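Local coordinates for cellulosome protein dockerin type I (Clostridium thermocellum, PDB 2WZ8), which probably binds carbohydrate through its family 35 carbohydrate-binding module, a calcium-carrying, all-beta domain of a cellulosomal protein, at residues Val66-Ala71 against His100-Thr105; Tyr87-Val92 against Arg128-Thr133. All coordinates share one frame; numbering follows the deposited sequence.

How the interactions relate
Both interactions are buried and belong to the same beta sandwich, but they join its parts differently. In interaction 1 strand 60-69 of the four-stranded sheet faces strand 98-102 of the five-stranded sheet; phenylalanines meeting edge-to-face carry the apolar part, and polar bonds appear where both segments run on from their strands into loops. Interaction 2 lies within the five-stranded sheet, where strands 86-92 and 123-130 are neighbours and a ladder of backbone bonds does most of the work. The two meet along strand 86-92: His100 N lies 2.9 Å from Cys88 O, a probable hydrogen bond, and Phe102 packs on Cys88.

Interaction 1 (Val66-Ala71 against His100-Thr105); sequences VQFANA and HYFFNT
Val66 meets Phe102 through one methyl group: CG1 of Val66 lies 3.9 Å from CE1 of the Phe102 ring, and the two side chains cross at about a right angle. Phe68 is the middle member of an aromatic cluster and takes part in two T-shaped (edge-to-face) pairs. Phe102 sets its CD1 over the centre of one Phe68 face, 3.6 Å from Phe68 CD2, with the ring planes at 66°. Toward Phe103 the roles reverse, for Phe68 is now the edge and its CZ stands over the centre of the Phe103 ring, 3.6 Å from Phe103 CZ. The rim of Phe68 also receives a carbonyl: Phe103 O sits near the ring plane, 3.3 Å from Phe68 CE1, while the methyl CG2 of Thr105 packs close by.

Past the strand end the contact turns polar at Asn70. Its backbone N donates to Thr105 OG1 at 3.0 Å in an almost straight bond (172° at the hydrogen), and Thr105 N returns a bond of 2.7 Å to Asn70 O. OG1, placed between its own backbone N and carbonyl carbon (chi1 67°), turns its single proton toward the carbonyls of Thr110, its strongest partner, and Gly107, which would have to share it. Asn70 ND2 donates to Phe103 O at 3.1 Å from well above the carbonyl plane and weakly to Phe102 O; with Val84 O, which also takes Asn104 ND2, three carbonyls compete for its two hydrogens. At Ala71 a water donates to both Ala71 O and Asn104 OD1.

Phe68 and Phe102 lie between the two sheets of the sandwich, Phe68 on Ile141 of strand 140-147 and Phe102 on Ile116 of strand 112-120, while Phe103 closes the cluster from the loop after strand 98-102.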
ATOM      1  N   VAL A  66      -6.397   3.312  -1.575  1.00  9.68           N
ATOM      2  CA  VAL A  66      -5.498   2.185  -1.808  1.00  8.84           C
ATOM      3  C   VAL A  66      -6.237   1.137  -2.611  1.00  9.24           C
ATOM      4  O   VAL A  66      -7.302   0.659  -2.208  1.00 10.46           O
ATOM      5  CB  VAL A  66      -5.007   1.575  -0.471  1.00  9.28           C
ATOM      6  CG1 VAL A  66      -4.036   0.398  -0.702  1.00 10.19           C
ATOM      7  CG2 VAL A  66      -4.336   2.632   0.437  1.00 11.59           C
ATOM      8  N   GLN A  67      -5.656   0.780  -3.746  1.00  8.91           N
ATOM      9  CA  GLN A  67      -6.176  -0.320  -4.576  1.00  8.71           C
ATOM     10  C   GLN A  67      -5.340  -1.560  -4.315  1.00  7.69           C
ATOM     11  O   GLN A  67      -4.135  -1.525  -4.416  1.00  9.07           O
ATOM     12  CB  GLN A  67      -6.207   0.034  -6.059  1.00  9.26           C
ATOM     13  CG  GLN A  67      -6.859  -1.054  -6.911  1.00 10.23           C
ATOM     14  CD  GLN A  67      -7.330  -0.580  -8.250  1.00 10.53           C
ATOM     15  OE1 GLN A  67      -6.834  -1.028  -9.310  1.00 13.69           O
ATOM     16  NE2 GLN A  67      -8.288   0.316  -8.231  1.00 13.89           N
ATOM     17  N   PHE A  68      -6.020  -2.636  -3.965  1.00  9.16           N
ATOM     18  CA  PHE A  68      -5.364  -3.814  -3.374  1.00  8.36           C
ATOM     19  C   PHE A  68      -6.117  -5.100  -3.693  1.00  9.45           C
ATOM     20  O   PHE A  68      -7.306  -5.059  -4.050  1.00 10.16           O
ATOM     21  CB  PHE A  68      -5.236  -3.627  -1.844  1.00  9.50           C
ATOM     22  CG  PHE A  68      -6.552  -3.728  -1.119  1.00  9.99           C
ATOM     23  CD1 PHE A  68      -6.981  -4.938  -0.599  1.00  9.88           C
ATOM     24  CD2 PHE A  68      -7.395  -2.628  -1.045  1.00 10.32           C
ATOM     25  CE1 PHE A  68      -8.204  -5.068   0.001  1.00 11.06           C
ATOM     26  CE2 PHE A  68      -8.644  -2.756  -0.469  1.00 10.58           C
ATOM     27  CZ  PHE A  68      -9.041  -3.974   0.068  1.00 11.79           C
ATOM     28  N   ALA A  69      -5.424  -6.228  -3.490  1.00  9.76           N
ATOM     29  CA  ALA A  69      -6.039  -7.557  -3.536  1.00 10.26           C
ATOM     30  C   ALA A  69      -5.720  -8.302  -2.254  1.00  9.77           C
ATOM     31  O   ALA A  69      -4.636  -8.187  -1.725  1.00 10.70           O
ATOM     32  CB  ALA A  69      -5.614  -8.334  -4.769  1.00 11.80           C
ATOM     33  N   ASN A  70      -6.688  -9.077  -1.791  1.00 10.60           N
ATOM     34  CA  ASN A  70      -6.529  -9.903  -0.597  1.00 11.26           C
ATOM     35  C   ASN A  70      -7.486 -11.080  -0.646  1.00 12.08           C
ATOM     36  O   ASN A  70      -8.674 -10.891  -0.449  1.00 12.66           O
ATOM     37  CB  ASN A  70      -6.800  -9.108   0.694  1.00 11.61           C
ATOM     38  CG  ASN A  70      -6.947 -10.028   1.915  1.00 12.24           C
ATOM     39  OD1 ASN A  70      -6.407 -11.143   1.914  1.00 12.62           O
ATOM     40  ND2 ASN A  70      -7.687  -9.586   2.921  1.00 12.42           N
ATOM     41  N   ALA A  71      -6.966 -12.294  -0.885  1.00 11.54           N
ATOM     42  CA  ALA A  71      -7.802 -13.512  -0.931  1.00 13.50           C
ATOM     43  C   ALA A  71      -7.405 -14.532   0.110  1.00 14.32           C
ATOM     44  O   ALA A  71      -7.646 -15.724  -0.066  1.00 15.28           O
ATOM     45  CB  ALA A  71      -7.806 -14.138  -2.342  1.00 14.11           C
ATOM     46  N   HIS A 100      -4.202  -0.677   9.505  1.00 13.72           N
ATOM     47  CA  HIS A 100      -5.456  -0.814   8.772  1.00 13.03           C
ATOM     48  C   HIS A 100      -5.742  -2.264   8.443  1.00 12.70           C
ATOM     49  O   HIS A 100      -4.861  -2.987   7.982  1.00 12.96           O
ATOM     50  CB  HIS A 100      -5.396   0.006   7.481  1.00 13.11           C
ATOM     51  CG  HIS A 100      -6.738   0.221   6.844  1.00 13.68           C
ATOM     52  ND1 HIS A 100      -7.630   1.172   7.296  1.00 16.74           N
ATOM     53  CD2 HIS A 100      -7.316  -0.360   5.769  1.00 13.54           C
ATOM     54  CE1 HIS A 100      -8.716   1.140   6.540  1.00 16.82           C
ATOM     55  NE2 HIS A 100      -8.559   0.203   5.615  1.00 14.69           N
ATOM     56  N   TYR A 101      -6.980  -2.673   8.677  1.00 13.03           N
ATOM     57  CA  TYR A 101      -7.441  -4.005   8.304  1.00 13.76           C
ATOM     58  C   TYR A 101      -8.158  -3.920   6.983  1.00 13.31           C
ATOM     59  O   TYR A 101      -9.156  -3.219   6.834  1.00 14.53           O
ATOM     60  CB  TYR A 101      -8.358  -4.620   9.369  1.00 14.88           C
ATOM     61  CG  TYR A 101      -7.632  -5.070  10.603  1.00 18.96           C
ATOM     62  CD1 TYR A 101      -7.125  -6.367  10.683  1.00 19.59           C
ATOM     63  CD2 TYR A 101      -7.462  -4.230  11.681  1.00 19.72           C
ATOM     64  CE1 TYR A 101      -6.473  -6.815  11.789  1.00 23.07           C
ATOM     65  CE2 TYR A 101      -6.779  -4.689  12.846  1.00 19.38           C
ATOM     66  CZ  TYR A 101      -6.301  -5.989  12.858  1.00 20.73           C
ATOM     67  OH  TYR A 101      -5.637  -6.508  13.966  1.00 29.02           O
ATOM     68  N   PHE A 102      -7.566  -4.590   6.011  1.00 12.05           N
ATOM     69  CA  PHE A 102      -8.060  -4.626   4.628  1.00 11.80           C
ATOM     70  C   PHE A 102      -8.954  -5.828   4.407  1.00 12.30           C
ATOM     71  O   PHE A 102      -8.568  -6.984   4.672  1.00 12.31           O
ATOM     72  CB  PHE A 102      -6.879  -4.701   3.661  1.00 11.27           C
ATOM     73  CG  PHE A 102      -6.153  -3.410   3.495  1.00 11.90           C
ATOM     74  CD1 PHE A 102      -6.500  -2.546   2.485  1.00 12.41           C
ATOM     75  CD2 PHE A 102      -5.100  -3.063   4.336  1.00 12.50           C
ATOM     76  CE1 PHE A 102      -5.839  -1.322   2.326  1.00 12.73           C
ATOM     77  CE2 PHE A 102      -4.410  -1.878   4.137  1.00 14.12           C
ATOM     78  CZ  PHE A 102      -4.786  -1.012   3.137  1.00 13.47           C
ATOM     79  N   PHE A 103     -10.151  -5.540   3.904  1.00 11.06           N
ATOM     80  CA  PHE A 103     -11.165  -6.552   3.607  1.00 11.65           C
ATOM     81  C   PHE A 103     -10.691  -7.535   2.529  1.00 11.69           C
ATOM     82  O   PHE A 103      -9.667  -7.380   1.874  1.00 11.55           O
ATOM     83  CB  PHE A 103     -12.534  -5.925   3.257  1.00 11.42           C
ATOM     84  CG  PHE A 103     -12.537  -5.036   2.021  1.00  9.90           C
ATOM     85  CD1 PHE A 103     -12.515  -5.588   0.745  1.00 11.98           C
ATOM     86  CD2 PHE A 103     -12.594  -3.649   2.127  1.00 12.14           C
ATOM     87  CE1 PHE A 103     -12.562  -4.770  -0.357  1.00 11.33           C
ATOM     88  CE2 PHE A 103     -12.608  -2.855   0.994  1.00 12.98           C
ATOM     89  CZ  PHE A 103     -12.598  -3.404  -0.231  1.00 12.74           C
ATOM     90  N   ASN A 104     -11.440  -8.612   2.416  1.00 12.64           N
ATOM     91  CA  ASN A 104     -11.108  -9.661   1.489  1.00 12.50           C
ATOM     92  C   ASN A 104     -11.757  -9.393   0.127  1.00 12.62           C
ATOM     93  O   ASN A 104     -12.971  -9.175   0.018  1.00 14.23           O
ATOM     94  CB  ASN A 104     -11.546 -11.007   2.080  1.00 12.60           C
ATOM     95  CG  ASN A 104     -10.781 -12.181   1.530  1.00 13.21           C
ATOM     96  OD1 ASN A 104     -11.084 -12.655   0.441  1.00 14.27           O
ATOM     97  ND2 ASN A 104      -9.793 -12.680   2.286  1.00 14.26           N
ATOM     98  N   THR A 105     -10.946  -9.446  -0.922  1.00 11.46           N
ATOM     99  CA  THR A 105     -11.417  -9.278  -2.299  1.00 11.63           C
ATOM    100  C   THR A 105     -11.775 -10.611  -2.987  1.00 12.17           C
ATOM    101  O   THR A 105     -12.231 -10.627  -4.132  1.00 13.02           O
ATOM    102  CB  THR A 105     -10.389  -8.553  -3.169  1.00 11.50           C
ATOM    103  OG1 THR A 105      -9.241  -9.397  -3.338  1.00 11.36           O
ATOM    104  CG2 THR A 105     -10.008  -7.220  -2.578  1.00 11.95           C
TER
HETATM  105  O   HOH W   1     -10.652 -15.422  -0.288  1.00 27.12           O

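Interaction 2 (Tyr87-Val92 against Arg128-Thr133); sequences YCSISV and RFYNGT
Asn131 ND2 is gripped by two oxygens, Tyr87 O at 3.0 Å and Ser136 OG. The amide approaches Tyr87 O from above the carbonyl plane, and ND2 lies at the edge of the Tyr87 ring, 4.0 Å from Tyr87 CD2, with the amide turned 76° from the ring plane. Asn131 OD1 accepts from Thr133 N at 3.0 Å, forming an Asx turn over Asn131-Thr133. A water that donates to Ser89 OG and accepts from Gly132 N bridges this turn back to strand 86-92; the same hydroxyl also bonds Glu97.

The two strands are adjacent and antiparallel in the five-stranded sheet of the family's beta sandwich. Ser89 with Tyr130 and Ser91 with Arg128 are hydrogen-bonded pairs, flanking the non-hydrogen-bonded pair Ile90 with Phe129. Ser89 N reaches Tyr130 O at 2.8 Å, and Tyr130 N returns to Ser89 O at 3.0 Å.

On the face bearing Ser89, Tyr130 CG stands between its own backbone N and carbonyl carbon (chi1 66°). The ring lies across Ser89, whose CB sits 3.5 Å from the ring centroid in a CH-pi contact; Ser91 CB touches its edge. The Ile90 face looks into the sandwich. There Ile90 and Phe129 lie side by side, both on Met64 of strand 60-69, and Cys88 SG lies at the edge of the Phe129 ring, 3.7 Å from Phe129 CD1.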
ATOM      1  N   TYR A  87      -3.892  -7.352   7.637  1.00 12.60           N
ATOM      2  CA  TYR A  87      -3.441  -6.132   8.327  1.00 13.43           C
ATOM      3  C   TYR A  87      -2.252  -5.530   7.616  1.00 12.15           C
ATOM      4  O   TYR A  87      -1.374  -6.216   7.154  1.00 12.05           O
ATOM      5  CB  TYR A  87      -3.064  -6.485   9.766  1.00 14.08           C
ATOM      6  CG  TYR A  87      -2.635  -5.317  10.640  1.00 15.81           C
ATOM      7  CD1 TYR A  87      -3.572  -4.543  11.302  1.00 16.50           C
ATOM      8  CD2 TYR A  87      -1.308  -5.001  10.799  1.00 18.03           C
ATOM      9  CE1 TYR A  87      -3.206  -3.518  12.107  1.00 17.26           C
ATOM     10  CE2 TYR A  87      -0.920  -3.926  11.618  1.00 18.90           C
ATOM     11  CZ  TYR A  87      -1.881  -3.194  12.255  1.00 18.33           C
ATOM     12  OH  TYR A  87      -1.512  -2.149  13.077  1.00 20.85           O
ATOM     13  N   CYS A  88      -2.231  -4.219   7.583  1.00 12.14           N
ATOM     14  CA  CYS A  88      -1.065  -3.470   7.169  1.00 12.66           C
ATOM     15  C   CYS A  88      -0.770  -2.289   8.063  1.00 12.22           C
ATOM     16  O   CYS A  88      -1.681  -1.594   8.467  1.00 13.80           O
ATOM     17  CB  CYS A  88      -1.224  -2.996   5.721  1.00 14.63           C
ATOM     18  SG  CYS A  88       0.270  -2.455   4.897  1.00 18.46           S
ATOM     19  N   SER A  89       0.517  -2.070   8.319  1.00 11.94           N
ATOM     20  CA  SER A  89       1.010  -0.869   8.987  1.00 12.26           C
ATOM     21  C   SER A  89       1.332   0.155   7.914  1.00 11.92           C
ATOM     22  O   SER A  89       1.966  -0.149   6.905  1.00 12.90           O
ATOM     23  CB  SER A  89       2.320  -1.178   9.768  1.00 12.50           C
ATOM     24  OG  SER A  89       2.098  -2.121  10.809  1.00 15.33           O
ATOM     25  N   ILE A  90       0.938   1.395   8.161  1.00 12.01           N
ATOM     26  CA  ILE A  90       1.232   2.516   7.234  1.00 12.79           C
ATOM     27  C   ILE A  90       1.960   3.600   8.009  1.00 12.16           C
ATOM     28  O   ILE A  90       1.432   4.119   9.002  1.00 13.71           O
ATOM     29  CB  ILE A  90      -0.101   3.047   6.635  1.00 13.81           C
ATOM     30  CG1 ILE A  90      -0.827   1.858   5.921  1.00 17.08           C
ATOM     31  CG2 ILE A  90       0.141   4.282   5.770  1.00 15.71           C
ATOM     32  CD1 ILE A  90      -2.236   2.104   5.480  1.00 22.04           C
ATOM     33  N   SER A  91       3.158   3.945   7.547  1.00 11.52           N
ATOM     34  CA  SER A  91       3.982   4.997   8.135  1.00 12.00           C
ATOM     35  C   SER A  91       4.217   6.081   7.150  1.00 12.42           C
ATOM     36  O   SER A  91       4.727   5.860   6.090  1.00 12.93           O
ATOM     37  CB  SER A  91       5.320   4.391   8.570  1.00 12.33           C
ATOM     38  OG  SER A  91       6.274   5.371   8.949  1.00 13.56           O
ATOM     39  N   VAL A  92       3.831   7.289   7.538  1.00 12.84           N
ATOM     40  CA  VAL A  92       4.001   8.486   6.717  1.00 13.44           C
ATOM     41  C   VAL A  92       5.210   9.275   7.189  1.00 13.26           C
ATOM     42  O   VAL A  92       5.297   9.605   8.363  1.00 15.10           O
ATOM     43  CB  VAL A  92       2.730   9.345   6.758  1.00 14.34           C
ATOM     44  CG1 VAL A  92       2.910  10.596   5.934  1.00 16.57           C
ATOM     45  CG2 VAL A  92       1.497   8.570   6.287  1.00 16.35           C
ATOM     46  N   ARG A 128       5.091   4.356   3.653  1.00 10.09           N
ATOM     47  CA  ARG A 128       5.546   2.943   3.736  1.00  9.48           C
ATOM     48  C   ARG A 128       4.464   2.045   4.257  1.00 10.63           C
ATOM     49  O   ARG A 128       3.821   2.299   5.270  1.00 12.26           O
ATOM     50  CB  ARG A 128       6.777   2.856   4.653  1.00  9.75           C
ATOM     51  CG  ARG A 128       7.394   1.457   4.671  1.00 10.22           C
ATOM     52  CD  ARG A 128       8.644   1.319   5.543  1.00 13.02           C
ATOM     53  NE  ARG A 128       9.754   2.118   5.052  1.00 13.34           N
ATOM     54  CZ  ARG A 128      11.010   1.975   5.433  1.00 15.38           C
ATOM     55  NH1 ARG A 128      11.315   1.044   6.338  1.00 18.07           N
ATOM     56  NH2 ARG A 128      11.939   2.743   4.922  1.00 17.24           N
ATOM     57  N   PHE A 129       4.347   0.920   3.569  1.00 10.85           N
ATOM     58  CA  PHE A 129       3.432  -0.174   3.860  1.00 10.57           C
ATOM     59  C   PHE A 129       4.288  -1.377   4.276  1.00 10.10           C
ATOM     60  O   PHE A 129       5.248  -1.767   3.604  1.00 10.39           O
ATOM     61  CB  PHE A 129       2.658  -0.544   2.584  1.00 10.52           C
ATOM     62  CG  PHE A 129       1.637   0.485   2.147  1.00 11.19           C
ATOM     63  CD1 PHE A 129       0.280   0.246   2.325  1.00 15.03           C
ATOM     64  CD2 PHE A 129       2.016   1.610   1.492  1.00 11.82           C
ATOM     65  CE1 PHE A 129      -0.665   1.175   1.874  1.00 15.97           C
ATOM     66  CE2 PHE A 129       1.095   2.572   1.097  1.00 10.55           C
ATOM     67  CZ  PHE A 129      -0.253   2.324   1.258  1.00 14.31           C
ATOM     68  N   TYR A 130       3.961  -1.925   5.436  1.00 10.07           N
ATOM     69  CA  TYR A 130       4.662  -3.112   5.936  1.00 11.74           C
ATOM     70  C   TYR A 130       3.822  -3.893   6.923  1.00 11.76           C
ATOM     71  O   TYR A 130       2.807  -3.406   7.401  1.00 12.54           O
ATOM     72  CB  TYR A 130       5.979  -2.681   6.617  1.00 12.66           C
ATOM     73  CG  TYR A 130       5.855  -1.863   7.899  1.00 14.44           C
ATOM     74  CD1 TYR A 130       5.927  -2.491   9.125  1.00 15.84           C
ATOM     75  CD2 TYR A 130       5.666  -0.481   7.886  1.00 16.01           C
ATOM     76  CE1 TYR A 130       5.837  -1.771  10.281  1.00 16.78           C
ATOM     77  CE2 TYR A 130       5.559   0.244   9.062  1.00 18.93           C
ATOM     78  CZ  TYR A 130       5.637  -0.405  10.247  1.00 17.40           C
ATOM     79  OH  TYR A 130       5.565   0.314  11.445  1.00 23.32           O
ATOM     80  N   ASN A 131       4.247  -5.105   7.228  1.00 12.55           N
ATOM     81  CA  ASN A 131       3.663  -5.837   8.340  1.00 13.39           C
ATOM     82  C   ASN A 131       4.790  -6.582   9.031  1.00 13.43           C
ATOM     83  O   ASN A 131       5.428  -7.440   8.432  1.00 13.69           O
ATOM     84  CB  ASN A 131       2.549  -6.778   7.831  1.00 13.06           C
ATOM     85  CG  ASN A 131       1.827  -7.491   8.948  1.00 14.28           C
ATOM     86  OD1 ASN A 131       2.426  -7.817   9.972  1.00 16.60           O
ATOM     87  ND2 ASN A 131       0.552  -7.824   8.725  1.00 15.19           N
ATOM     88  N   GLY A 132       5.062  -6.190  10.273  1.00 14.75           N
ATOM     89  CA  GLY A 132       6.194  -6.700  11.040  1.00 15.74           C
ATOM     90  C   GLY A 132       6.011  -8.009  11.731  1.00 17.28           C
ATOM     91  O   GLY A 132       6.971  -8.563  12.299  1.00 20.11           O
ATOM     92  N   THR A 133       4.803  -8.536  11.698  1.00 18.29           N
ATOM     93  CA  THR A 133       4.476  -9.774  12.395  1.00 20.41           C
ATOM     94  C   THR A 133       4.868 -10.986  11.555  1.00 21.12           C
ATOM     95  O   THR A 133       4.485 -11.139  10.396  1.00 21.00           O
ATOM     96  CB  THR A 133       3.011  -9.797  12.845  1.00 20.49           C
ATOM     97  OG1 THR A 133       2.776  -8.666  13.698  1.00 23.34           O
ATOM     98  CG2 THR A 133       2.657 -11.089  13.573  1.00 24.25           C
TER
HETATM   99  O   HOH W   2       3.404  -4.291  11.653  1.00 18.68           O